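Local coordinates for Iron(III) ABC transporter, periplasmic iron-compound-binding protein (Vibrio cholerae, PDB 5GGY), which binds ferric siderophores, notably Desferal, in the periplasm and probably hands them to an inner-membrane ABC transporter for iron uptake, at residues A[60-65]-A[71-76]; A[41-46]-A[53-58]; A[24-29]-A[121-126]; A[28-31]-A[36-39]. One frame throughout, in Å; residues are numbered along the deposited sequence.

Interaction 1: A[60-65]-A[71-76]; sequences QDIGTR and EKIAAL
Strand 60-61 and the following helix 70-75 are joined by a short loop and pack together through Ile62, which lies against Ile73 and Leu76. Ile62 turns its beta branch to the helix: CG2 is 3.6 Å from Leu76 CD1, the two side chains crossing at about a right angle, and Ile62 CB is 4.0 Å from Ile73 CG1. Branched and bulky, isoleucine can meet both helix residues at once.

The polar half of the contact belongs to Lys72. The lysine leaves its CA with CG trans to N (chi1 -166°) and runs on fully extended, which carries NZ to Asp61 O in a 2.8 Å hydrogen bond lying in the carbonyl plane with a C=O...N angle of 158°. Gln60 lies across the same lysine, its OE1 3.4 Å from Lys72 CE, while its NE2 rests 3.8 Å from Leu76 CD2.

Strand 60-61 pairs in parallel with 39-40, and Asp61 heads an Asx turn: its OD1 accepts from Gly63 N at 2.8 Å. Gly63 has backbone angles at which a CB would collide with the preceding carbonyl oxygen. Just beyond, Arg65 turns away to form a salt bridge with Glu42.

Interaction 2: A[41-46]-A[53-58]; sequences PELSSY and PEVPSS
Leu43, the first residue after the N-cap position of helix 43-49, directs its side chain at the loop that returns toward strand 60-61. Both its methyls, CD1 and CD2, approach one branch of Val55, with CD2 4.0 Å from Val55 CG1, and the two side chains cross at about a right angle. Its backbone N is held by Asp61 OD2, which ties the start of the helix to the strand.

One turn on, Tyr46 brings the largest group of the contact. Its N-H closes the helical turn on Glu42 O, and its CG stands anti to the backbone N (chi1 179°), swinging the ring out to the loop. Val55 CG2 sits over one face, 3.8 Å from the ring centroid and 23° off the normal, a CH-pi contact displaced toward the rim; its nearest ring atom is Tyr46 CE2 at 3.5 Å. The beta-branched valine thus gives one methyl to the leucine and the other to the aromatic ring.

At the ring edge, near its plane, lies Pro53 O. Tyr46 OH donates to it at 2.7 Å, in the carbonyl plane and on a lone pair, with a C=O...O angle of 141°. Pro53 follows a cis peptide bond, and its CD lies 3.3 Å from Tyr46 OH. On the helix 24-32 side, Trp24 meets Tyr46 edge-to-face and Leu27 packs against it.

The buried phenol therefore has a definite acceptor, and this bond and the valine methyl engage the same ring from edge and face, which would limit both its position and its tilt.

Interaction 3: A[24-29]-A[121-126]; sequences WDLLEQ and KTLATL
Gln29 faces Leu123 with its aliphatic root, while its flat amide is gripped at both ends by other parts of the chain: NE2 donates to Ala116 O, in the same helix as Leu123, and OE1 accepts from Ala261 N. These two bonds fix which way round the amide sits. The other flat group of 24-29, the indole of Trp24, is turned away from helix 112-126, and Trp256 meets it edge-to-face.

Between 24-29 and 121-126 the contact is carried by one leucine methyl, CD1 of Leu123. It lies 3.7 Å from Gln29 CB and 4.2 Å from Leu26 CD2, so it settles between residues three apart on the facing helix. The glutamine chain bends at chi2 (-74°), which carries the amide off while CB stays against the leucine. Leu26 starts out pointing along the interface, but its far end comes closer and supplies the second apolar wall. Only 95 Å² is buried, and the nearest CA atoms, those of Gln29 and Leu123, are 7.9 Å apart.

Both helices belong to the N-terminal lobe of a siderophore-binding protein whose two lobes, as in its relatives, are joined by a long helix, here probably 130-154; helix 112-126 comes just before it. Helix 24-32 follows strand 19-21, and Leu26 also touches Val21 there, so the leucine bridges strand and helix. On the outer side of helix 112-126, Lys121 O accepts from both Thr125 N and Thr125 OG1, the latter at 3.2 Å, and Lys121 NZ forms a salt bridge with Glu54 of the second subunit.

Interaction 4: A[28-31]-A[36-39]; sequences EQVL and QPVG
Leu31 and Pro37 form the close part of this contact, in which the end of helix 24-32 is packed against the chain that turns back from it. Leu31 CD2 rests 3.7 Å from Pro37 CD, the two side chains crossing at about a right angle. Leu31 does not aim at the loop from its CA; its CG, anti to the carbonyl carbon (chi1 -74°), brings the branch end in to the proline ring. Val30 points at the same ring from the neighbouring position, but more loosely, with CG2 4.2 Å from Pro37 CG.

Gln36 makes the other side. The backbones are nearest here, Leu31 CA to Gln36 CA being 5.9 Å, yet the glutamine side chain leaves the helix and keeps at least 4.9 Å from it. It is exposed, as suits a polar residue at the surface, and its OE1 has a weak hydrogen bond with Ser58 OG.

Beyond the proline, the backbone of Val38 bonds to Val19 and Gln60, and that of Gly39 to Val21. The bonds to Val19 and Val21 are consistent with a beta-alpha-beta crossover from 19-21 through helix 24-32 to 39-40, and Pro37 packs against the helix just before the second strand.

All the touching atoms across the contact are carbon. A proline nitrogen has no hydrogen to donate, so Pro37 can enter this buried place without a polar N-H to satisfy, and the side-chain contact itself is wholly apolar.

Overall arrangement
All four contacts lie on the N-terminal side of the protein. Interactions 3 and 4 are the buried pair: they share Glu28 and Gln29, use helix 24-32 from different sides, and are apolar across the interface. Interactions 1 and 2 are only partly buried and add polar bonds, each to a backbone carbonyl, from a lysine amine in the first and a tyrosine hydroxyl in the second. Trp24, at the start of helix 24-32, reaches both, through NE1 to Pro41 O and through its ring to Arg65 in a cation-pi contact, while Val38 O, accepting from Gln60 N, joins interaction 4 to interaction 1.

Interaction 1: A[60-65]-A[71-76]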
loop_
_atom_site.group_PDB
_atom_site.type_symbol
_atom_site.label_atom_id
_atom_site.label_comp_id
_atom_site.label_asym_id
_atom_site.label_seq_id
_atom_site.Cartn_x
_atom_site.Cartn_y
_atom_site.Cartn_z
ATOM N N GLN A 60 2.182 -10.222 -29.657
ATOM C CA GLN A 60 3.027 -11.194 -30.339
ATOM C C GLN A 60 4.110 -11.735 -29.415
ATOM O O GLN A 60 4.599 -11.029 -28.530
ATOM C CB GLN A 60 3.672 -10.583 -31.583
ATOM C CG GLN A 60 2.695 -10.224 -32.682
ATOM C CD GLN A 60 3.272 -10.471 -34.061
ATOM O OE1 GLN A 60 3.820 -11.539 -34.334
ATOM N NE2 GLN A 60 3.162 -9.479 -34.936
ATOM N N ASP A 61 4.479 -12.995 -29.631
ATOM C CA ASP A 61 5.552 -13.623 -28.872
ATOM C C ASP A 61 6.903 -13.275 -29.500
ATOM O O ASP A 61 7.131 -13.532 -30.685
ATOM C CB ASP A 61 5.351 -15.138 -28.816
ATOM C CG ASP A 61 6.225 -15.807 -27.770
ATOM O OD1 ASP A 61 7.446 -15.536 -27.737
ATOM O OD2 ASP A 61 5.687 -16.607 -26.974
ATOM N N ILE A 62 7.794 -12.692 -28.703
ATOM C CA ILE A 62 9.083 -12.230 -29.208
ATOM C C ILE A 62 10.251 -13.095 -28.735
ATOM O O ILE A 62 11.402 -12.655 -28.748
ATOM C CB ILE A 62 9.348 -10.761 -28.803
ATOM C CG1 ILE A 62 8.927 -10.509 -27.356
ATOM C CG2 ILE A 62 8.607 -9.810 -29.726
ATOM C CD1 ILE A 62 10.011 -10.783 -26.338
ATOM N N GLY A 63 9.952 -14.320 -28.318
ATOM C CA GLY A 63 10.989 -15.243 -27.888
ATOM C C GLY A 63 10.966 -15.516 -26.396
ATOM O O GLY A 63 9.949 -15.304 -25.739
ATOM N N THR A 64 12.085 -15.991 -25.858
ATOM C CA THR A 64 12.174 -16.297 -24.436
ATOM C C THR A 64 12.734 -15.113 -23.653
ATOM O O THR A 64 13.331 -14.202 -24.224
ATOM C CB THR A 64 13.048 -17.540 -24.175
ATOM O OG1 THR A 64 14.401 -17.269 -24.561
ATOM C CG2 THR A 64 12.529 -18.734 -24.964
ATOM N N ARG A 65 12.534 -15.138 -22.339
ATOM C CA ARG A 65 12.960 -14.050 -21.462
ATOM C C ARG A 65 14.477 -13.882 -21.432
ATOM O O ARG A 65 14.985 -12.776 -21.249
ATOM C CB ARG A 65 12.438 -14.285 -20.041
ATOM C CG ARG A 65 10.921 -14.271 -19.926
ATOM C CD ARG A 65 10.446 -14.990 -18.672
ATOM N NE ARG A 65 10.621 -16.436 -18.777
ATOM C CZ ARG A 65 10.395 -17.291 -17.786
ATOM N NH1 ARG A 65 9.986 -16.847 -16.606
ATOM N NH2 ARG A 65 10.581 -18.591 -17.974
ATOM N N GLU A 71 15.296 -9.383 -33.860
ATOM C CA GLU A 71 14.790 -9.012 -35.178
ATOM C C GLU A 71 13.278 -8.807 -35.157
ATOM O O GLU A 71 12.759 -7.892 -35.795
ATOM C CB GLU A 71 15.162 -10.073 -36.217
ATOM C CG GLU A 71 16.599 -9.991 -36.713
ATOM C CD GLU A 71 17.615 -10.297 -35.631
ATOM O OE1 GLU A 71 17.313 -11.123 -34.741
ATOM O OE2 GLU A 71 18.712 -9.701 -35.668
ATOM N N LYS A 72 12.576 -9.660 -34.420
ATOM C CA LYS A 72 11.127 -9.547 -34.308
ATOM C C LYS A 72 10.751 -8.337 -33.461
ATOM O O LYS A 72 9.766 -7.657 -33.742
ATOM C CB LYS A 72 10.526 -10.820 -33.712
ATOM C CG LYS A 72 9.022 -10.927 -33.866
ATOM C CD LYS A 72 8.532 -12.314 -33.483
ATOM C CE LYS A 72 7.052 -12.487 -33.775
ATOM N NZ LYS A 72 6.594 -13.864 -33.448
ATOM N N ILE A 73 11.543 -8.075 -32.425
ATOM C CA ILE A 73 11.342 -6.903 -31.581
ATOM C C ILE A 73 11.467 -5.627 -32.409
ATOM O O ILE A 73 10.627 -4.730 -32.319
ATOM C CB ILE A 73 12.352 -6.860 -30.413
ATOM C CG1 ILE A 73 12.181 -8.084 -29.508
ATOM C CG2 ILE A 73 12.183 -5.583 -29.605
ATOM C CD1 ILE A 73 13.191 -8.162 -28.382
ATOM N N ALA A 74 12.513 -5.561 -33.226
ATOM C CA ALA A 74 12.740 -4.412 -34.096
ATOM C C ALA A 74 11.635 -4.278 -35.138
ATOM O O ALA A 74 11.193 -3.172 -35.447
ATOM C CB ALA A 74 14.098 -4.524 -34.775
ATOM N N ALA A 75 11.186 -5.413 -35.667
ATOM C CA ALA A 75 10.132 -5.435 -36.678
ATOM C C ALA A 75 8.810 -4.906 -36.134
ATOM O O ALA A 75 7.970 -4.417 -36.889
ATOM C CB ALA A 75 9.946 -6.846 -37.216
ATOM N N LEU A 76 8.627 -5.009 -34.821
ATOM C CA LEU A 76 7.408 -4.530 -34.180
ATOM C C LEU A 76 7.430 -3.016 -34.001
ATOM O O LEU A 76 6.401 -2.406 -33.707
ATOM C CB LEU A 76 7.206 -5.214 -32.825
ATOM C CG LEU A 76 6.766 -6.678 -32.854
ATOM C CD1 LEU A 76 6.669 -7.244 -31.444
ATOM C CD2 LEU A 76 5.436 -6.813 -33.575
#

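Interaction 2: A[41-46]-A[53-58]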
loop_
_atom_site.group_PDB
_atom_site.type_symbol
_atom_site.label_atom_id
_atom_site.label_comp_id
_atom_site.label_asym_id
_atom_site.label_seq_id
_atom_site.Cartn_x
_atom_site.Cartn_y
_atom_site.Cartn_z
ATOM N N PRO A 41 7.296 -12.142 -23.945
ATOM C CA PRO A 41 7.990 -13.426 -24.086
ATOM C C PRO A 41 7.195 -14.640 -23.598
ATOM O O PRO A 41 6.409 -14.522 -22.655
ATOM C CB PRO A 41 9.233 -13.227 -23.222
ATOM C CG PRO A 41 8.749 -12.352 -22.109
ATOM C CD PRO A 41 7.675 -11.455 -22.696
ATOM N N GLU A 42 7.407 -15.782 -24.252
ATOM C CA GLU A 42 6.872 -17.083 -23.829
ATOM C C GLU A 42 5.402 -17.055 -23.407
ATOM O O GLU A 42 5.059 -17.424 -22.285
ATOM C CB GLU A 42 7.721 -17.640 -22.683
ATOM C CG GLU A 42 9.190 -17.825 -23.039
ATOM C CD GLU A 42 10.031 -18.251 -21.850
ATOM O OE1 GLU A 42 10.855 -17.436 -21.386
ATOM O OE2 GLU A 42 9.872 -19.399 -21.383
ATOM N N LEU A 43 4.539 -16.629 -24.320
ATOM C CA LEU A 43 3.128 -16.438 -24.005
ATOM C C LEU A 43 2.384 -17.736 -23.692
ATOM O O LEU A 43 1.501 -17.752 -22.832
ATOM C CB LEU A 43 2.430 -15.709 -25.154
ATOM C CG LEU A 43 2.904 -14.272 -25.381
ATOM C CD1 LEU A 43 1.990 -13.543 -26.351
ATOM C CD2 LEU A 43 2.989 -13.530 -24.061
ATOM N N SER A 44 2.727 -18.818 -24.386
ATOM C CA SER A 44 2.044 -20.087 -24.160
ATOM C C SER A 44 2.463 -20.687 -22.823
ATOM O O SER A 44 1.698 -21.412 -22.194
ATOM C CB SER A 44 2.327 -21.069 -25.297
ATOM O OG SER A 44 3.712 -21.351 -25.391
ATOM N N SER A 45 3.682 -20.374 -22.395
ATOM C CA SER A 45 4.189 -20.814 -21.098
ATOM C C SER A 45 3.660 -19.920 -19.989
ATOM O O SER A 45 3.498 -20.347 -18.849
ATOM C CB SER A 45 5.717 -20.817 -21.088
ATOM O OG SER A 45 6.207 -22.129 -20.910
ATOM N N TYR A 46 3.390 -18.670 -20.346
ATOM C CA TYR A 46 2.778 -17.706 -19.442
ATOM C C TYR A 46 1.418 -18.208 -18.969
ATOM O O TYR A 46 1.053 -18.038 -17.806
ATOM C CB TYR A 46 2.637 -16.347 -20.139
ATOM C CG TYR A 46 1.987 -15.256 -19.307
ATOM C CD1 TYR A 46 2.759 -14.312 -18.638
ATOM C CD2 TYR A 46 0.603 -15.156 -19.210
ATOM C CE1 TYR A 46 2.171 -13.308 -17.889
ATOM C CE2 TYR A 46 0.009 -14.158 -18.456
ATOM C CZ TYR A 46 0.796 -13.237 -17.803
ATOM O OH TYR A 46 0.205 -12.244 -17.057
ATOM N N PRO A 53 -2.491 -11.707 -14.985
ATOM C CA PRO A 53 -3.593 -11.330 -15.879
ATOM C C PRO A 53 -3.492 -11.978 -17.259
ATOM O O PRO A 53 -2.392 -12.304 -17.707
ATOM C CB PRO A 53 -3.449 -9.811 -15.983
ATOM C CG PRO A 53 -2.000 -9.579 -15.811
ATOM C CD PRO A 53 -1.535 -10.601 -14.808
ATOM N N GLU A 54 -4.634 -12.165 -17.915
ATOM C CA GLU A 54 -4.662 -12.799 -19.227
ATOM C C GLU A 54 -4.021 -11.914 -20.289
ATOM O O GLU A 54 -4.334 -10.729 -20.396
ATOM C CB GLU A 54 -6.096 -13.135 -19.636
ATOM C CG GLU A 54 -6.192 -13.792 -21.007
ATOM C CD GLU A 54 -7.609 -13.852 -21.541
ATOM O OE1 GLU A 54 -7.781 -14.227 -22.721
ATOM O OE2 GLU A 54 -8.550 -13.523 -20.786
ATOM N N VAL A 55 -3.118 -12.498 -21.069
ATOM C CA VAL A 55 -2.497 -11.786 -22.175
ATOM C C VAL A 55 -3.447 -11.736 -23.367
ATOM O O VAL A 55 -3.921 -12.775 -23.826
ATOM C CB VAL A 55 -1.173 -12.449 -22.597
ATOM C CG1 VAL A 55 -0.615 -11.784 -23.842
ATOM C CG2 VAL A 55 -0.165 -12.395 -21.457
ATOM N N PRO A 56 -3.746 -10.524 -23.859
ATOM C CA PRO A 56 -4.564 -10.352 -25.064
ATOM C C PRO A 56 -3.946 -11.058 -26.270
ATOM O O PRO A 56 -2.725 -11.123 -26.382
ATOM C CB PRO A 56 -4.582 -8.832 -25.268
ATOM C CG PRO A 56 -4.288 -8.263 -23.924
ATOM C CD PRO A 56 -3.362 -9.233 -23.261
ATOM N N SER A 57 -4.786 -11.574 -27.160
ATOM C CA SER A 57 -4.317 -12.336 -28.314
ATOM C C SER A 57 -3.559 -11.469 -29.320
ATOM O O SER A 57 -2.866 -11.990 -30.194
ATOM C CB SER A 57 -5.497 -13.028 -29.006
ATOM O OG SER A 57 -6.474 -12.086 -29.413
ATOM N N SER A 58 -3.688 -10.153 -29.189
ATOM C CA SER A 58 -3.014 -9.220 -30.086
ATOM C C SER A 58 -1.503 -9.214 -29.866
ATOM O O SER A 58 -0.735 -8.937 -30.787
ATOM C CB SER A 58 -3.560 -7.808 -29.898
ATOM O OG SER A 58 -3.115 -7.258 -28.671
#

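Interaction 3: A[24-29]-A[121-126]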
loop_
_atom_site.group_PDB
_atom_site.type_symbol
_atom_site.label_atom_id
_atom_site.label_comp_id
_atom_site.label_asym_id
_atom_site.label_seq_id
_atom_site.Cartn_x
_atom_site.Cartn_y
_atom_site.Cartn_z
ATOM N N TRP A 24 8.041 -11.609 -17.547
ATOM C CA TRP A 24 6.671 -11.904 -17.140
ATOM C C TRP A 24 6.152 -10.965 -16.055
ATOM O O TRP A 24 4.965 -10.635 -16.036
ATOM C CB TRP A 24 6.566 -13.352 -16.666
ATOM C CG TRP A 24 6.541 -14.331 -17.795
ATOM C CD1 TRP A 24 6.463 -14.040 -19.129
ATOM C CD2 TRP A 24 6.594 -15.760 -17.699
ATOM N NE1 TRP A 24 6.463 -15.199 -19.867
ATOM C CE2 TRP A 24 6.543 -16.269 -19.013
ATOM C CE3 TRP A 24 6.679 -16.658 -16.632
ATOM C CZ2 TRP A 24 6.574 -17.635 -19.287
ATOM C CZ3 TRP A 24 6.708 -18.012 -16.906
ATOM C CH2 TRP A 24 6.657 -18.488 -18.222
ATOM N N ASP A 25 7.033 -10.543 -15.152
ATOM C CA ASP A 25 6.633 -9.628 -14.089
ATOM C C ASP A 25 6.238 -8.284 -14.690
ATOM O O ASP A 25 5.206 -7.716 -14.340
ATOM C CB ASP A 25 7.755 -9.462 -13.055
ATOM C CG ASP A 25 9.040 -8.928 -13.658
ATOM O OD1 ASP A 25 9.228 -9.067 -14.884
ATOM O OD2 ASP A 25 9.863 -8.369 -12.903
ATOM N N LEU A 26 7.059 -7.799 -15.617
ATOM C CA LEU A 26 6.785 -6.559 -16.333
ATOM C C LEU A 26 5.565 -6.697 -17.230
ATOM O O LEU A 26 4.807 -5.744 -17.409
ATOM C CB LEU A 26 7.995 -6.145 -17.169
ATOM C CG LEU A 26 9.239 -5.723 -16.389
ATOM C CD1 LEU A 26 10.377 -5.359 -17.334
ATOM C CD2 LEU A 26 8.913 -4.563 -15.452
ATOM N N LEU A 27 5.388 -7.883 -17.803
ATOM C CA LEU A 27 4.218 -8.168 -18.623
ATOM C C LEU A 27 2.955 -8.029 -17.791
ATOM O O LEU A 27 1.958 -7.478 -18.250
ATOM C CB LEU A 27 4.303 -9.569 -19.229
ATOM C CG LEU A 27 3.105 -10.017 -20.070
ATOM C CD1 LEU A 27 2.770 -8.998 -21.151
ATOM C CD2 LEU A 27 3.365 -11.382 -20.688
ATOM N N GLU A 28 3.006 -8.537 -16.563
ATOM C CA GLU A 28 1.893 -8.409 -15.630
ATOM C C GLU A 28 1.623 -6.945 -15.292
ATOM O O GLU A 28 0.476 -6.497 -15.311
ATOM C CB GLU A 28 2.171 -9.196 -14.347
ATOM C CG GLU A 28 1.247 -8.836 -13.191
ATOM C CD GLU A 28 1.754 -9.348 -11.860
ATOM O OE1 GLU A 28 1.455 -8.714 -10.825
ATOM O OE2 GLU A 28 2.446 -10.388 -11.848
ATOM N N GLN A 29 2.691 -6.208 -14.993
ATOM C CA GLN A 29 2.592 -4.807 -14.596
ATOM C C GLN A 29 1.864 -3.948 -15.627
ATOM O O GLN A 29 0.936 -3.217 -15.283
ATOM C CB GLN A 29 3.985 -4.222 -14.341
ATOM C CG GLN A 29 4.788 -4.903 -13.236
ATOM C CD GLN A 29 4.306 -4.564 -11.835
ATOM O OE1 GLN A 29 3.122 -4.685 -11.522
ATOM N NE2 GLN A 29 5.233 -4.141 -10.981
ATOM N N LYS A 121 4.236 1.535 -9.656
ATOM C CA LYS A 121 3.937 2.957 -9.571
ATOM C C LYS A 121 4.696 3.775 -10.611
ATOM O O LYS A 121 4.113 4.616 -11.290
ATOM C CB LYS A 121 4.260 3.475 -8.175
ATOM C CG LYS A 121 3.406 2.882 -7.084
ATOM C CD LYS A 121 3.911 3.319 -5.736
ATOM C CE LYS A 121 2.962 2.905 -4.638
ATOM N NZ LYS A 121 3.533 3.263 -3.319
ATOM N N THR A 122 5.998 3.525 -10.720
ATOM C CA THR A 122 6.848 4.242 -11.667
ATOM C C THR A 122 6.382 4.040 -13.105
ATOM O O THR A 122 6.384 4.977 -13.904
ATOM C CB THR A 122 8.319 3.807 -11.544
ATOM O OG1 THR A 122 8.407 2.387 -11.691
ATOM C CG2 THR A 122 8.882 4.208 -10.190
ATOM N N LEU A 123 5.990 2.812 -13.429
ATOM C CA LEU A 123 5.464 2.506 -14.750
ATOM C C LEU A 123 4.154 3.252 -14.993
ATOM O O LEU A 123 3.887 3.710 -16.104
ATOM C CB LEU A 123 5.262 0.995 -14.913
ATOM C CG LEU A 123 6.527 0.151 -15.063
ATOM C CD1 LEU A 123 6.188 -1.330 -15.032
ATOM C CD2 LEU A 123 7.249 0.509 -16.354
ATOM N N ALA A 124 3.348 3.382 -13.946
ATOM C CA ALA A 124 2.085 4.098 -14.044
ATOM C C ALA A 124 2.329 5.573 -14.318
ATOM O O ALA A 124 1.594 6.209 -15.071
ATOM C CB ALA A 124 1.282 3.922 -12.776
ATOM N N THR A 125 3.375 6.111 -13.700
ATOM C CA THR A 125 3.756 7.501 -13.905
ATOM C C THR A 125 4.255 7.726 -15.333
ATOM O O THR A 125 3.929 8.729 -15.970
ATOM C CB THR A 125 4.841 7.933 -12.896
ATOM O OG1 THR A 125 4.344 7.779 -11.558
ATOM C CG2 THR A 125 5.248 9.382 -13.128
ATOM N N LEU A 126 5.033 6.772 -15.833
ATOM C CA LEU A 126 5.591 6.858 -17.178
ATOM C C LEU A 126 4.523 6.759 -18.261
ATOM O O LEU A 126 4.599 7.442 -19.280
ATOM C CB LEU A 126 6.638 5.761 -17.387
ATOM C CG LEU A 126 7.906 5.856 -16.537
ATOM C CD1 LEU A 126 8.803 4.658 -16.798
ATOM C CD2 LEU A 126 8.640 7.156 -16.821
#

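Interaction 4: A[28-31]-A[36-39]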
loop_
_atom_site.group_PDB
_atom_site.type_symbol
_atom_site.label_atom_id
_atom_site.label_comp_id
_atom_site.label_asym_id
_atom_site.label_seq_id
_atom_site.Cartn_x
_atom_site.Cartn_y
_atom_site.Cartn_z
ATOM N N GLU A 28 3.006 -8.537 -16.563
ATOM C CA GLU A 28 1.893 -8.409 -15.630
ATOM C C GLU A 28 1.623 -6.945 -15.292
ATOM O O GLU A 28 0.476 -6.497 -15.311
ATOM C CB GLU A 28 2.171 -9.196 -14.347
ATOM C CG GLU A 28 1.247 -8.836 -13.191
ATOM C CD GLU A 28 1.754 -9.348 -11.860
ATOM O OE1 GLU A 28 1.455 -8.714 -10.825
ATOM O OE2 GLU A 28 2.446 -10.388 -11.848
ATOM N N GLN A 29 2.691 -6.208 -14.993
ATOM C CA GLN A 29 2.592 -4.807 -14.596
ATOM C C GLN A 29 1.864 -3.948 -15.627
ATOM O O GLN A 29 0.936 -3.217 -15.283
ATOM C CB GLN A 29 3.985 -4.222 -14.341
ATOM C CG GLN A 29 4.788 -4.903 -13.236
ATOM C CD GLN A 29 4.306 -4.564 -11.835
ATOM O OE1 GLN A 29 3.122 -4.685 -11.522
ATOM N NE2 GLN A 29 5.233 -4.141 -10.981
ATOM N N VAL A 30 2.284 -4.031 -16.886
ATOM C CA VAL A 30 1.694 -3.193 -17.928
ATOM C C VAL A 30 0.250 -3.590 -18.227
ATOM O O VAL A 30 -0.579 -2.737 -18.538
ATOM C CB VAL A 30 2.514 -3.235 -19.242
ATOM C CG1 VAL A 30 3.831 -2.502 -19.069
ATOM C CG2 VAL A 30 2.745 -4.668 -19.698
ATOM N N LEU A 31 -0.052 -4.880 -18.126
ATOM C CA LEU A 31 -1.408 -5.359 -18.374
ATOM C C LEU A 31 -2.373 -4.853 -17.310
ATOM O O LEU A 31 -3.489 -4.437 -17.624
ATOM C CB LEU A 31 -1.447 -6.888 -18.430
ATOM C CG LEU A 31 -0.878 -7.555 -19.683
ATOM C CD1 LEU A 31 -1.025 -9.066 -19.594
ATOM C CD2 LEU A 31 -1.553 -7.017 -20.934
ATOM N N GLN A 36 -1.632 -2.555 -23.244
ATOM C CA GLN A 36 -1.419 -3.760 -24.043
ATOM C C GLN A 36 -0.111 -3.677 -24.823
ATOM O O GLN A 36 0.023 -2.861 -25.738
ATOM C CB GLN A 36 -2.586 -3.995 -25.007
ATOM C CG GLN A 36 -3.869 -4.454 -24.344
ATOM C CD GLN A 36 -4.883 -4.979 -25.344
ATOM O OE1 GLN A 36 -4.638 -4.989 -26.551
ATOM N NE2 GLN A 36 -6.027 -5.424 -24.842
ATOM N N PRO A 37 0.866 -4.522 -24.457
ATOM C CA PRO A 37 2.160 -4.543 -25.144
ATOM C C PRO A 37 2.058 -5.200 -26.515
ATOM O O PRO A 37 1.208 -6.071 -26.708
ATOM C CB PRO A 37 3.037 -5.373 -24.205
ATOM C CG PRO A 37 2.085 -6.301 -23.549
ATOM C CD PRO A 37 0.793 -5.536 -23.389
ATOM N N VAL A 38 2.906 -4.789 -27.451
ATOM C CA VAL A 38 2.902 -5.384 -28.780
ATOM C C VAL A 38 3.810 -6.611 -28.816
ATOM O O VAL A 38 3.730 -7.426 -29.738
ATOM C CB VAL A 38 3.349 -4.375 -29.858
ATOM C CG1 VAL A 38 2.486 -3.122 -29.806
ATOM C CG2 VAL A 38 4.818 -4.020 -29.689
ATOM N N GLY A 39 4.662 -6.743 -27.803
ATOM C CA GLY A 39 5.593 -7.855 -27.726
ATOM C C GLY A 39 5.848 -8.326 -26.305
ATOM O O GLY A 39 6.094 -7.522 -25.404
#